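Local coordinates for YARHG domain-containing protein (Legionella pneumophila subsp. pneumophila, PDB 4G2A) that is of unknown function, is a putative nutrient-binding protein and combines a DUF4424 region with a YARHG domain, at residues L12-S17 with L161-L166; S63-F68 with A124-T129. All coordinates share one frame; numbering follows the deposited sequence.

Both contacts belong to the beta-rich part of the chain and meet on neighbouring strands: 10-15, which carries one half of contact 1, lies beside 60-68, which carries one half of contact 2. Ile14 N, probably hydrogen-bonded to Ala65 O, links them directly. Both are largely buried, though Leu166 in contact 1 and Ser63, Tyr125 and Phe126 in contact 2 are partly exposed and Lys128 is exposed. Their chemistry differs. Residues 63-68 and 124-129 pair as strands through four backbone hydrogen bonds and pack aromatic rings, whereas 12-17 meets a 3-10 turn through aliphatic side chains and one water. A sulfate ion, probably from the crystallisation liquor, touches both, at Ser17 and Ser63.

Contact 1: residues L12-S17 with L161-L166; sequences LPIPVS and LKTGAL. With SO4 (sulfate ion), chain B.
A short 3-10 turn at the end of strand 155-160 packs against strand 10-15 here, with Leu12, Ile14 and Pro15 meeting Leu161, Thr163, Gly164 and Leu166. No direct hydrogen bond crosses between the two segments; the fit is aliphatic. Leu12 has CG anti to its carbonyl carbon (chi1 -81°), and the branch beyond reaches over the start of the turn. CD1 sits 3.5 Å from Leu161 O and also lies against Gly164 CA, 3.7 Å away, with no side chain to intervene. Leu12 CG and CD2 meet Leu161 CD2, the two leucines crossing obliquely. Two residues on, Ile14 puts CG2 against Thr163 CB at 3.7 Å, while Leu166 CD1 approaches both CB and CG2 of the isoleucine. Pro15 closes the row: its ring carbon CD lies 3.6 Å from Leu166 CB, and CG comes near Leu166 O. The polar link is a water that donates to Leu12 O at 2.9 Å and is hydrogen-bonded to Thr163 OG1 at 2.6 Å, giving the buried hydroxyl a partner among the aliphatic groups. Within the turn, Gly164 N bonds to Leu161 O and Leu166 N to Thr163 O; Thr163 and Leu166, three residues apart, both point their CB toward the strand. Asp228 OD1 accepts from the backbone N of both Leu161 and Lys162, while Trp167 NE1 bonds to Pro13 O. Ser17 OG donates to sulfate O2 at 3.0 Å. The whole is a 3-10 turn that leaves strand 155-160 and carries on alongside strand 10-15, its parallel neighbour.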
ATOM      1  N   LEU A  12     -12.848   6.632   1.325  1.00 24.62           N
ATOM      2  CA  LEU A  12     -13.565   7.861   0.956  1.00 25.55           C
ATOM      3  C   LEU A  12     -14.392   8.342   2.164  1.00 31.20           C
ATOM      4  O   LEU A  12     -14.826   7.479   2.942  1.00 31.72           O
ATOM      5  CB  LEU A  12     -14.542   7.607  -0.238  1.00 25.48           C
ATOM      6  CG  LEU A  12     -13.999   7.579  -1.653  1.00 29.11           C
ATOM      7  CD1 LEU A  12     -15.108   7.320  -2.622  1.00 29.52           C
ATOM      8  CD2 LEU A  12     -13.303   8.889  -2.030  1.00 30.31           C
ATOM      9  N   PRO A  13     -14.682   9.653   2.345  1.00 27.77           N
ATOM     10  CA  PRO A  13     -15.636  10.028   3.402  1.00 27.74           C
ATOM     11  C   PRO A  13     -17.010   9.506   2.997  1.00 32.79           C
ATOM     12  O   PRO A  13     -17.278   9.346   1.799  1.00 32.80           O
ATOM     13  CB  PRO A  13     -15.598  11.571   3.419  1.00 29.69           C
ATOM     14  CG  PRO A  13     -14.575  11.985   2.432  1.00 33.60           C
ATOM     15  CD  PRO A  13     -14.335  10.819   1.510  1.00 29.51           C
ATOM     16  N   ILE A  14     -17.862   9.175   3.964  1.00 29.78           N
ATOM     17  CA  ILE A  14     -19.177   8.673   3.598  1.00 29.38           C
ATOM     18  C   ILE A  14     -20.265   9.439   4.355  1.00 34.98           C
ATOM     19  O   ILE A  14     -20.011   9.916   5.460  1.00 34.67           O
ATOM     20  CB  ILE A  14     -19.286   7.135   3.809  1.00 31.90           C
ATOM     21  CG1 ILE A  14     -19.060   6.714   5.258  1.00 31.94           C
ATOM     22  CG2 ILE A  14     -18.372   6.377   2.870  1.00 31.93           C
ATOM     23  CD1 ILE A  14     -20.161   5.916   5.789  1.00 38.87           C
ATOM     24  N   PRO A  15     -21.500   9.522   3.821  1.00 33.45           N
ATOM     25  CA  PRO A  15     -22.573  10.159   4.598  1.00 34.52           C
ATOM     26  C   PRO A  15     -23.238   9.165   5.560  1.00 41.87           C
ATOM     27  O   PRO A  15     -23.325   7.976   5.260  1.00 39.61           O
ATOM     28  CB  PRO A  15     -23.559  10.634   3.525  1.00 36.96           C
ATOM     29  CG  PRO A  15     -23.295   9.774   2.314  1.00 40.13           C
ATOM     30  CD  PRO A  15     -21.997   9.022   2.515  1.00 34.82           C
ATOM     31  N   VAL A  16     -23.714   9.666   6.719  1.00 43.11           N
ATOM     32  CA  VAL A  16     -24.413   8.886   7.744  1.00 44.74           C
ATOM     33  C   VAL A  16     -25.810   8.510   7.197  1.00 52.56           C
ATOM     34  O   VAL A  16     -26.248   7.372   7.380  1.00 52.56           O
ATOM     35  CB  VAL A  16     -24.480   9.673   9.084  1.00 49.24           C
ATOM     36  CG1 VAL A  16     -25.286   8.922  10.144  1.00 49.59           C
ATOM     37  CG2 VAL A  16     -23.082   9.980   9.607  1.00 48.09           C
ATOM     38  N   SER A  17     -26.459   9.448   6.472  1.00 51.70           N
ATOM     39  CA  SER A  17     -27.775   9.284   5.834  1.00 53.70           C
ATOM     40  C   SER A  17     -27.657   9.250   4.272  1.00 56.67           C
ATOM     41  O   SER A  17     -26.622   8.834   3.753  1.00 55.28           O
ATOM     42  CB  SER A  17     -28.721  10.401   6.284  1.00 59.24           C
ATOM     43  OG  SER A  17     -28.946  10.350   7.683  1.00 70.22           O
ATOM     44  N   LEU A 161     -13.091   2.916  -2.477  1.00 26.27           N
ATOM     45  CA  LEU A 161     -13.714   3.825  -3.428  1.00 26.42           C
ATOM     46  C   LEU A 161     -15.157   3.435  -3.754  1.00 32.21           C
ATOM     47  O   LEU A 161     -15.910   4.306  -4.180  1.00 33.47           O
ATOM     48  CB  LEU A 161     -12.885   3.847  -4.729  1.00 26.53           C
ATOM     49  CG  LEU A 161     -11.494   4.530  -4.657  1.00 30.75           C
ATOM     50  CD1 LEU A 161     -10.647   4.201  -5.892  1.00 31.46           C
ATOM     51  CD2 LEU A 161     -11.613   6.030  -4.493  1.00 30.67           C
ATOM     52  N   LYS A 162     -15.543   2.147  -3.571  1.00 28.32           N
ATOM     53  CA  LYS A 162     -16.880   1.630  -3.891  1.00 29.50           C
ATOM     54  C   LYS A 162     -18.007   2.333  -3.095  1.00 34.95           C
ATOM     55  O   LYS A 162     -19.155   2.377  -3.546  1.00 33.77           O
ATOM     56  CB  LYS A 162     -16.959   0.110  -3.651  1.00 30.69           C
ATOM     57  CG  LYS A 162     -16.220  -0.730  -4.691  1.00 35.95           C
ATOM     58  CD  LYS A 162     -16.631  -2.206  -4.614  1.00 40.84           C
ATOM     59  CE  LYS A 162     -15.583  -3.150  -5.169  1.00 52.34           C
ATOM     60  NZ  LYS A 162     -15.971  -4.593  -5.029  1.00 63.26           N
ATOM     61  N   THR A 163     -17.661   2.847  -1.907  1.00 32.56           N
ATOM     62  CA  THR A 163     -18.540   3.532  -0.969  1.00 32.72           C
ATOM     63  C   THR A 163     -18.969   4.874  -1.525  1.00 39.11           C
ATOM     64  O   THR A 163     -19.964   5.426  -1.062  1.00 39.84           O
ATOM     65  CB  THR A 163     -17.864   3.667   0.392  1.00 36.25           C
ATOM     66  OG1 THR A 163     -16.559   4.237   0.223  1.00 26.53           O
ATOM     67  CG2 THR A 163     -17.776   2.338   1.133  1.00 33.09           C
ATOM     68  N   GLY A 164     -18.277   5.349  -2.564  1.00 36.69           N
ATOM     69  CA  GLY A 164     -18.645   6.567  -3.279  1.00 37.15           C
ATOM     70  C   GLY A 164     -20.071   6.539  -3.810  1.00 41.66           C
ATOM     71  O   GLY A 164     -20.665   7.593  -4.049  1.00 42.69           O
ATOM     72  N   ALA A 165     -20.646   5.313  -3.940  1.00 36.96           N
ATOM     73  CA  ALA A 165     -22.025   5.004  -4.338  1.00 37.19           C
ATOM     74  C   ALA A 165     -23.046   5.485  -3.283  1.00 37.60           C
ATOM     75  O   ALA A 165     -24.239   5.486  -3.562  1.00 36.65           O
ATOM     76  CB  ALA A 165     -22.177   3.500  -4.545  1.00 37.99           C
ATOM     77  N   LEU A 166     -22.585   5.854  -2.067  1.00 32.67           N
ATOM     78  CA  LEU A 166     -23.466   6.375  -1.025  1.00 32.99           C
ATOM     79  C   LEU A 166     -23.814   7.867  -1.290  1.00 37.41           C
ATOM     80  O   LEU A 166     -24.793   8.384  -0.747  1.00 35.79           O
ATOM     81  CB  LEU A 166     -22.845   6.203   0.364  1.00 32.18           C
ATOM     82  CG  LEU A 166     -22.730   4.770   0.880  1.00 36.27           C
ATOM     83  CD1 LEU A 166     -21.739   4.686   1.996  1.00 35.55           C
ATOM     84  CD2 LEU A 166     -24.086   4.176   1.267  1.00 36.16           C
TER
HETATM   85  S   SO4 B 401     -27.043  13.417   9.186  0.60 75.12           S
HETATM   86  O1  SO4 B 401     -26.992  12.421  10.259  0.60 75.32           O
HETATM   87  O2  SO4 B 401     -28.212  13.192   8.333  0.60 75.06           O
HETATM   88  O3  SO4 B 401     -27.121  14.762   9.765  0.60 75.39           O
HETATM   89  O4  SO4 B 401     -25.840  13.297   8.382  0.60 74.60           O
HETATM   90  O   HOH W   1     -15.528   4.726   2.516  1.00 40.88           O

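Contact 2: residues S63-F68 with A124-T129; sequences SMAFPF and AYFWKT. With SO4 (sulfate ion), chain B.
Trp127 lays its indole against Met64, a selenomethionine, across an antiparallel strand pair, 63-68 with 124-129. Trp127 CG stands between the backbone N and the carbonyl carbon (chi1 65°), and the ring carried beyond it leans back over the neighbouring strand. Met64 CB lies above one indole face, offset toward the rim, 3.8 Å from the centroid of the five-membered ring in a CH-pi contact. The selenium approaches obliquely, a Met-aromatic contact, and CE goes on to Thr129 OG1. Phe66 CB comes to the indole edge, in its plane, 3.7 Å from CZ3. Phe66 and Tyr125 lie side by side, pointing the same way, with CD2 of each in contact. Phe68 crosses Tyr125 at about a right angle as a side chain, its CE2 over the centre of the tyrosine ring; the two ring planes are inclined by 37°. On the other side of the sheet Ala65 CB covers a face of the Phe126 ring, 4.0 Å from its centroid, and Ser63 OG sits at that ring's edge. Reciprocal backbone bonds join Met64 with Trp127 and Phe66 with Tyr125. His141 of strand 136-150 and Phe95 of strand 95-99 also meet the Trp127 side chain, yet its buried NE1 has no hydrogen-bonding partner in the model. Ser63 N, three residues into strand 60-68, donates to sulfate O4 at 2.7 Å in a nearly straight bond (169°).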
ATOM      1  N   SER A  63     -23.772  14.966   8.631  1.00 39.77           N
ATOM      2  CA  SER A  63     -22.694  14.355   9.370  1.00 38.08           C
ATOM      3  C   SER A  63     -21.928  13.440   8.388  1.00 39.22           C
ATOM      4  O   SER A  63     -22.534  12.654   7.646  1.00 38.84           O
ATOM      5  CB  SER A  63     -23.246  13.596  10.577  1.00 42.32           C
ATOM      6  OG  SER A  63     -22.216  13.195  11.466  1.00 54.00           O
HETATM    7  N   MSE A  64     -20.618  13.632   8.302  1.00 33.89           N
HETATM    8  CA  MSE A  64     -19.741  12.840   7.448  1.00 31.48           C
HETATM    9  C   MSE A  64     -18.928  11.931   8.312  1.00 34.33           C
HETATM   10  O   MSE A  64     -18.597  12.306   9.437  1.00 33.58           O
HETATM   11  CB  MSE A  64     -18.809  13.730   6.637  1.00 33.25           C
HETATM   12  CG  MSE A  64     -19.445  14.370   5.451  1.00 40.29           C
HETATM   13 SE   MSE A  64     -18.048  15.013   4.263  0.75 46.86          SE
HETATM   14  CE  MSE A  64     -19.194  16.117   3.128  1.00 43.68           C
ATOM     15  N   ALA A  65     -18.559  10.754   7.783  1.00 30.64           N
ATOM     16  CA  ALA A  65     -17.759   9.793   8.527  1.00 28.77           C
ATOM     17  C   ALA A  65     -16.618   9.246   7.706  1.00 31.76           C
ATOM     18  O   ALA A  65     -16.787   8.992   6.503  1.00 30.21           O
ATOM     19  CB  ALA A  65     -18.636   8.650   9.003  1.00 29.21           C
ATOM     20  N   PHE A  66     -15.448   9.058   8.369  1.00 28.19           N
ATOM     21  CA  PHE A  66     -14.269   8.403   7.799  1.00 26.58           C
ATOM     22  C   PHE A  66     -14.184   7.008   8.432  1.00 28.45           C
ATOM     23  O   PHE A  66     -13.785   6.930   9.585  1.00 26.21           O
ATOM     24  CB  PHE A  66     -12.962   9.201   8.008  1.00 27.71           C
ATOM     25  CG  PHE A  66     -11.697   8.402   7.713  1.00 27.76           C
ATOM     26  CD1 PHE A  66     -11.235   8.251   6.409  1.00 28.77           C
ATOM     27  CD2 PHE A  66     -10.963   7.821   8.740  1.00 28.26           C
ATOM     28  CE1 PHE A  66     -10.050   7.550   6.143  1.00 27.35           C
ATOM     29  CE2 PHE A  66      -9.785   7.108   8.467  1.00 29.06           C
ATOM     30  CZ  PHE A  66      -9.335   6.989   7.171  1.00 25.66           C
ATOM     31  N   PRO A  67     -14.582   5.912   7.723  1.00 26.02           N
ATOM     32  CA  PRO A  67     -14.500   4.570   8.323  1.00 25.53           C
ATOM     33  C   PRO A  67     -13.089   4.020   8.303  1.00 28.92           C
ATOM     34  O   PRO A  67     -12.301   4.356   7.422  1.00 30.15           O
ATOM     35  CB  PRO A  67     -15.422   3.721   7.446  1.00 27.98           C
ATOM     36  CG  PRO A  67     -15.890   4.602   6.350  1.00 33.15           C
ATOM     37  CD  PRO A  67     -15.067   5.836   6.336  1.00 28.56           C
ATOM     38  N   PHE A  68     -12.761   3.153   9.249  1.00 24.89           N
ATOM     39  CA  PHE A  68     -11.400   2.613   9.290  1.00 23.32           C
ATOM     40  C   PHE A  68     -11.342   1.203   9.908  1.00 25.21           C
ATOM     41  O   PHE A  68     -12.171   0.859  10.759  1.00 22.39           O
ATOM     42  CB  PHE A  68     -10.471   3.577  10.080  1.00 24.05           C
ATOM     43  CG  PHE A  68     -10.991   3.991  11.435  1.00 23.99           C
ATOM     44  CD1 PHE A  68     -10.858   3.150  12.542  1.00 26.72           C
ATOM     45  CD2 PHE A  68     -11.588   5.223  11.618  1.00 24.11           C
ATOM     46  CE1 PHE A  68     -11.331   3.538  13.797  1.00 26.62           C
ATOM     47  CE2 PHE A  68     -12.058   5.613  12.880  1.00 27.22           C
ATOM     48  CZ  PHE A  68     -11.940   4.765  13.956  1.00 25.23           C
ATOM     49  N   ALA A 124     -15.679   4.607  12.785  1.00 27.60           N
ATOM     50  CA  ALA A 124     -15.454   5.788  11.940  1.00 25.42           C
ATOM     51  C   ALA A 124     -15.207   7.033  12.787  1.00 28.84           C
ATOM     52  O   ALA A 124     -15.541   7.038  13.967  1.00 29.45           O
ATOM     53  CB  ALA A 124     -16.657   6.021  11.028  1.00 25.91           C
ATOM     54  N   TYR A 125     -14.590   8.071  12.183  1.00 25.28           N
ATOM     55  CA  TYR A 125     -14.413   9.419  12.742  1.00 25.17           C
ATOM     56  C   TYR A 125     -15.493  10.276  12.122  1.00 30.26           C
ATOM     57  O   TYR A 125     -15.674  10.220  10.911  1.00 28.54           O
ATOM     58  CB  TYR A 125     -13.015  10.000  12.474  1.00 25.07           C
ATOM     59  CG  TYR A 125     -11.889   9.238  13.136  1.00 25.99           C
ATOM     60  CD1 TYR A 125     -11.917   8.950  14.499  1.00 28.32           C
ATOM     61  CD2 TYR A 125     -10.770   8.842  12.410  1.00 25.98           C
ATOM     62  CE1 TYR A 125     -10.878   8.246  15.112  1.00 28.45           C
ATOM     63  CE2 TYR A 125      -9.726   8.138  13.015  1.00 26.01           C
ATOM     64  CZ  TYR A 125      -9.782   7.849  14.367  1.00 31.93           C
ATOM     65  OH  TYR A 125      -8.774   7.121  14.952  1.00 35.61           O
ATOM     66  N   PHE A 126     -16.253  11.007  12.937  1.00 29.75           N
ATOM     67  CA  PHE A 126     -17.391  11.815  12.469  1.00 29.97           C
ATOM     68  C   PHE A 126     -17.147  13.309  12.614  1.00 37.02           C
ATOM     69  O   PHE A 126     -16.480  13.751  13.551  1.00 37.98           O
ATOM     70  CB  PHE A 126     -18.667  11.441  13.253  1.00 31.43           C
ATOM     71  CG  PHE A 126     -19.183  10.031  13.051  1.00 32.45           C
ATOM     72  CD1 PHE A 126     -18.650   8.966  13.774  1.00 34.87           C
ATOM     73  CD2 PHE A 126     -20.247   9.779  12.192  1.00 35.15           C
ATOM     74  CE1 PHE A 126     -19.118   7.664  13.584  1.00 35.35           C
ATOM     75  CE2 PHE A 126     -20.740   8.478  12.026  1.00 38.18           C
ATOM     76  CZ  PHE A 126     -20.173   7.428  12.726  1.00 35.66           C
ATOM     77  N   TRP A 127     -17.732  14.096  11.704  1.00 34.44           N
ATOM     78  CA  TRP A 127     -17.665  15.556  11.722  1.00 34.54           C
ATOM     79  C   TRP A 127     -18.904  16.140  11.013  1.00 41.05           C
ATOM     80  O   TRP A 127     -19.504  15.480  10.158  1.00 39.13           O
ATOM     81  CB  TRP A 127     -16.343  16.066  11.091  1.00 31.79           C
ATOM     82  CG  TRP A 127     -16.186  15.775   9.622  1.00 31.18           C
ATOM     83  CD1 TRP A 127     -16.501  16.605   8.586  1.00 34.28           C
ATOM     84  CD2 TRP A 127     -15.606  14.605   9.031  1.00 29.57           C
ATOM     85  NE1 TRP A 127     -16.233  15.992   7.388  1.00 32.68           N
ATOM     86  CE2 TRP A 127     -15.651  14.777   7.629  1.00 33.08           C
ATOM     87  CE3 TRP A 127     -15.064  13.415   9.551  1.00 29.86           C
ATOM     88  CZ2 TRP A 127     -15.191  13.796   6.736  1.00 31.38           C
ATOM     89  CZ3 TRP A 127     -14.619  12.447   8.666  1.00 30.36           C
ATOM     90  CH2 TRP A 127     -14.685  12.643   7.275  1.00 30.74           C
ATOM     91  N   LYS A 128     -19.288  17.373  11.376  1.00 41.15           N
ATOM     92  CA  LYS A 128     -20.429  18.044  10.750  1.00 42.03           C
ATOM     93  C   LYS A 128     -19.953  18.877   9.589  1.00 45.87           C
ATOM     94  O   LYS A 128     -18.824  19.376   9.603  1.00 44.31           O
ATOM     95  CB  LYS A 128     -21.208  18.926  11.749  1.00 45.81           C
ATOM     96  CG  LYS A 128     -21.846  18.169  12.912  1.00 62.50           C
ATOM     97  CD  LYS A 128     -23.139  17.412  12.546  1.00 69.00           C
ATOM     98  CE  LYS A 128     -23.503  16.372  13.584  1.00 70.95           C
ATOM     99  NZ  LYS A 128     -23.677  16.959  14.947  1.00 77.86           N
ATOM    100  N   THR A 129     -20.800  18.991   8.557  1.00 43.77           N
ATOM    101  CA  THR A 129     -20.534  19.800   7.363  1.00 43.37           C
ATOM    102  C   THR A 129     -21.831  20.537   6.996  1.00 45.21           C
ATOM    103  O   THR A 129     -22.863  19.900   6.779  1.00 44.09           O
ATOM    104  CB  THR A 129     -19.981  18.966   6.187  1.00 52.32           C
ATOM    105  OG1 THR A 129     -21.021  18.149   5.663  1.00 60.43           O
ATOM    106  CG2 THR A 129     -18.802  18.096   6.563  1.00 45.21           C
TER
HETATM  107  S   SO4 B 401     -27.043  13.417   9.186  0.60 75.12           S
HETATM  108  O1  SO4 B 401     -26.992  12.421  10.259  0.60 75.32           O
HETATM  109  O2  SO4 B 401     -28.212  13.192   8.333  0.60 75.06           O
HETATM  110  O3  SO4 B 401     -27.121  14.762   9.765  0.60 75.39           O
HETATM  111  O4  SO4 B 401     -25.840  13.297   8.382  0.60 74.60           O